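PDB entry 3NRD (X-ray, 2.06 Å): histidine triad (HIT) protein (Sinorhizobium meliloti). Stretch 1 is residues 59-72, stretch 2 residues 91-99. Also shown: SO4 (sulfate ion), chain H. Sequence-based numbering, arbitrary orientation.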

# COMPACT_ATOMS: atom_id res chain seq x y z
N MSE A 59 -9.80 11.68 -3.73
CA MSE A 59 -9.12 12.62 -2.83
C MSE A 59 -7.93 11.95 -2.16
O MSE A 59 -6.84 12.54 -2.06
N LEU A 60 -8.15 10.73 -1.66
CA LEU A 60 -7.08 9.99 -0.97
C LEU A 60 -5.94 9.63 -1.91
O LEU A 60 -4.79 9.64 -1.51
N THR A 61 -6.28 9.22 -3.13
CA THR A 61 -5.27 8.88 -4.16
C THR A 61 -4.31 10.02 -4.34
O THR A 61 -3.11 9.85 -4.21
N PHE A 62 -4.85 11.19 -4.57
CA PHE A 62 -4.02 12.34 -4.94
C PHE A 62 -3.34 12.98 -3.76
O PHE A 62 -2.25 13.50 -3.92
N GLU A 63 -3.99 12.95 -2.60
CA GLU A 63 -3.33 13.34 -1.35
C GLU A 63 -2.17 12.38 -1.09
O GLU A 63 -1.10 12.83 -0.76
N THR A 64 -2.40 11.07 -1.26
CA THR A 64 -1.33 10.07 -1.04
C THR A 64 -0.14 10.32 -1.97
O THR A 64 1.00 10.32 -1.52
N ASN A 65 -0.45 10.60 -3.24
CA ASN A 65 0.51 10.70 -4.29
C ASN A 65 1.25 12.03 -4.23
O ASN A 65 2.46 12.06 -4.49
N LEU A 66 0.52 13.10 -3.86
CA LEU A 66 1.16 14.39 -3.56
C LEU A 66 2.14 14.24 -2.41
O LEU A 66 3.22 14.75 -2.48
N VAL A 67 1.74 13.56 -1.35
CA VAL A 67 2.63 13.35 -0.20
C VAL A 67 3.81 12.47 -0.57
O VAL A 67 4.92 12.74 -0.15
N ALA A 68 3.58 11.42 -1.36
CA ALA A 68 4.66 10.50 -1.77
C ALA A 68 5.73 11.27 -2.57
O ALA A 68 6.91 11.14 -2.30
N ALA A 69 5.29 12.06 -3.55
CA ALA A 69 6.20 12.90 -4.36
C ALA A 69 6.93 13.88 -3.45
O ALA A 69 8.15 14.02 -3.54
N GLY A 70 6.19 14.50 -2.53
CA GLY A 70 6.77 15.44 -1.58
C GLY A 70 7.79 14.79 -0.65
O GLY A 70 8.86 15.33 -0.44
N LEU A 71 7.44 13.63 -0.11
CA LEU A 71 8.33 12.90 0.78
C LEU A 71 9.60 12.52 0.06
O LEU A 71 10.68 12.66 0.64
N LYS A 72 9.48 12.07 -1.20
CA LYS A 72 10.64 11.67 -1.97
C LYS A 72 11.54 12.86 -2.23
O LYS A 72 12.76 12.75 -2.10
N GLN A 91 -8.98 1.42 11.78
CA GLN A 91 -9.19 2.71 11.17
C GLN A 91 -8.23 2.91 9.98
O GLN A 91 -7.02 2.73 10.12
N LEU A 92 -8.81 3.24 8.82
CA LEU A 92 -8.08 3.35 7.58
C LEU A 92 -6.93 4.36 7.75
O LEU A 92 -7.16 5.47 8.16
N HIS A 93 -5.71 3.93 7.48
CA HIS A 93 -4.58 4.83 7.41
C HIS A 93 -3.60 4.32 6.37
O HIS A 93 -3.42 3.10 6.23
N VAL A 94 -2.99 5.24 5.63
CA VAL A 94 -2.13 4.88 4.52
C VAL A 94 -0.74 5.28 4.91
O VAL A 94 -0.50 6.48 5.17
N HIS A 95 0.16 4.30 4.96
CA HIS A 95 1.57 4.49 5.18
C HIS A 95 2.22 5.01 3.90
O HIS A 95 1.93 4.48 2.83
N VAL A 96 3.09 6.01 4.02
CA VAL A 96 3.87 6.56 2.91
C VAL A 96 5.27 6.72 3.44
O VAL A 96 5.54 7.60 4.26
N ILE A 97 6.16 5.85 2.98
CA ILE A 97 7.45 5.63 3.63
C ILE A 97 8.58 5.86 2.62
O ILE A 97 8.51 5.32 1.51
N ALA A 98 9.60 6.62 2.99
CA ALA A 98 10.77 6.89 2.14
C ALA A 98 11.84 5.82 2.36
O ALA A 98 12.24 5.58 3.48
N ARG A 99 12.34 5.23 1.28
CA ARG A 99 13.29 4.12 1.37
C ARG A 99 14.52 4.30 0.47
O ARG A 99 14.50 5.02 -0.54

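Helix 59-72 packs on strand 94-99 with their N-to-C directions 22° apart and their axes 8.5 Å apart at closest approach; the contact is apolar, with no hydrogen bond between the stretches. L60 (chi1 t, chi2 p) points toward the strand and its CD2 lies 4.1 Å from V94 CG2 and 4.3 Å from L92 CD2. One turn on, T64 (chi1 m) also points in. Its OG1 donates a 2.7 Å hydrogen bond to L60 O, so the hydroxyl is satisfied within the helix, while its CG2 reaches V96 CG2 at 4.1 Å. N65 points away and bonds elsewhere in the structure. V67 (t) places CG1 4.2 Å from V96 CG1. A68, sideways, has a small side chain and lets V96 (t) come close: V96 CG1 is 3.7 Å from A68 CA and 3.9 Å from A68 CB. L71 (t, p) closes the row, its CD2 3.9 Å from V96 CG1 and 3.2 Å from V96 O, and its CG 3.9 Å from A98 CB. Strand alternation turns V94, V96 and A98 toward the helix and H95 away; H93, just before the strand, also points away. H93 (p) donates from ND1 to Q91 O (2.7 Å) and from NE2 to sulfate O2 (2.7 Å), while H95 (m) donates from NE2 to sulfate O1 (2.7 Å).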

# COMPACT_ATOMS: atom_id res chain seq x y z
CB MSE A 59 -10.05 13.15 -1.71
CG MSE A 59 -10.89 14.45 -1.95
SE MSE A 59 -9.90 15.99 -2.47
CE MSE A 59 -8.13 15.58 -1.93
CB LEU A 60 -7.62 8.70 -0.32
CG LEU A 60 -6.60 7.75 0.31
CD1 LEU A 60 -5.86 8.52 1.43
CD2 LEU A 60 -7.28 6.45 0.82
CB THR A 61 -5.98 8.52 -5.51
OG1 THR A 61 -6.75 7.34 -5.29
CG2 THR A 61 -4.98 8.30 -6.64
CB PHE A 62 -4.85 13.32 -5.76
CG PHE A 62 -5.17 12.74 -7.11
CD1 PHE A 62 -4.15 12.48 -8.01
CD2 PHE A 62 -6.43 12.39 -7.44
CE1 PHE A 62 -4.41 11.89 -9.21
CE2 PHE A 62 -6.69 11.83 -8.65
CZ PHE A 62 -5.68 11.60 -9.54
CB GLU A 63 -4.31 13.40 -0.15
CG GLU A 63 -5.11 14.71 -0.15
CD GLU A 63 -6.12 14.85 1.01
OE1 GLU A 63 -6.10 14.03 1.95
OE2 GLU A 63 -6.94 15.80 0.98
CB THR A 64 -1.84 8.64 -1.20
OG1 THR A 64 -2.78 8.34 -0.16
CG2 THR A 64 -0.68 7.64 -1.10
CB ASN A 65 -0.15 10.45 -5.66
CG ASN A 65 -0.62 8.97 -5.82
OD1 ASN A 65 -0.31 8.14 -4.97
ND2 ASN A 65 -1.39 8.68 -6.86
CB LEU A 66 0.11 15.45 -3.22
CG LEU A 66 0.54 16.88 -3.03
CD1 LEU A 66 0.71 17.61 -4.36
CD2 LEU A 66 -0.50 17.61 -2.13
CB VAL A 67 1.86 12.79 1.02
CG1 VAL A 67 2.79 12.25 2.10
CG2 VAL A 67 0.97 13.90 1.58
CB ALA A 68 4.10 9.35 -2.58
CB ALA A 69 5.43 13.63 -5.47
CB LEU A 71 7.63 11.66 1.36
CG LEU A 71 8.43 10.79 2.32
CD1 LEU A 71 8.93 11.57 3.52
CD2 LEU A 71 7.57 9.56 2.78
CB LYS A 72 10.25 11.01 -3.30
CG LYS A 72 11.43 10.27 -3.99
CD LYS A 72 10.98 9.52 -5.28
CE LYS A 72 12.12 8.79 -6.05
NZ LYS A 72 11.62 7.65 -6.96
CB GLN A 91 -8.96 3.80 12.20
CG GLN A 91 -9.19 5.20 11.69
CD GLN A 91 -9.14 6.20 12.79
OE1 GLN A 91 -8.07 6.53 13.29
NE2 GLN A 91 -10.30 6.66 13.21
CB LEU A 92 -9.00 3.79 6.42
CG LEU A 92 -8.30 4.08 5.05
CD1 LEU A 92 -7.44 2.87 4.54
CD2 LEU A 92 -9.33 4.47 4.01
CB HIS A 93 -3.94 5.04 8.77
CG HIS A 93 -3.47 3.77 9.41
ND1 HIS A 93 -4.32 2.79 9.86
CD2 HIS A 93 -2.21 3.35 9.68
CE1 HIS A 93 -3.61 1.80 10.36
NE2 HIS A 93 -2.33 2.10 10.24
CB VAL A 94 -2.52 5.56 3.23
CG1 VAL A 94 -1.53 5.18 2.12
CG2 VAL A 94 -3.96 5.19 2.82
CB HIS A 95 2.26 3.17 5.57
CG HIS A 95 1.64 2.46 6.75
ND1 HIS A 95 1.97 2.74 8.05
CD2 HIS A 95 0.76 1.43 6.81
CE1 HIS A 95 1.30 1.95 8.87
NE2 HIS A 95 0.57 1.12 8.14
CB VAL A 96 3.35 7.92 2.44
CG1 VAL A 96 4.19 8.43 1.22
CG2 VAL A 96 1.87 7.84 2.11
CB ILE A 97 7.59 4.21 4.16
CG1 ILE A 97 6.46 3.83 5.14
CG2 ILE A 97 8.95 4.05 4.83
CD1 ILE A 97 6.05 2.40 5.05
CB ALA A 98 11.35 8.23 2.46
CB ARG A 99 12.68 2.80 0.93
CG ARG A 99 11.40 2.41 1.60
CD ARG A 99 11.55 2.11 3.05
NE ARG A 99 12.52 1.06 3.37
CZ ARG A 99 12.31 -0.25 3.42
NH1 ARG A 99 11.12 -0.77 3.12
NH2 ARG A 99 13.31 -1.05 3.79
S SO4 H . -1.03 -1.02 10.42
O1 SO4 H . -1.23 -0.63 9.02
O2 SO4 H . -0.68 0.18 11.12
O3 SO4 H . -2.24 -1.54 11.03
O4 SO4 H . -0.02 -2.00 10.62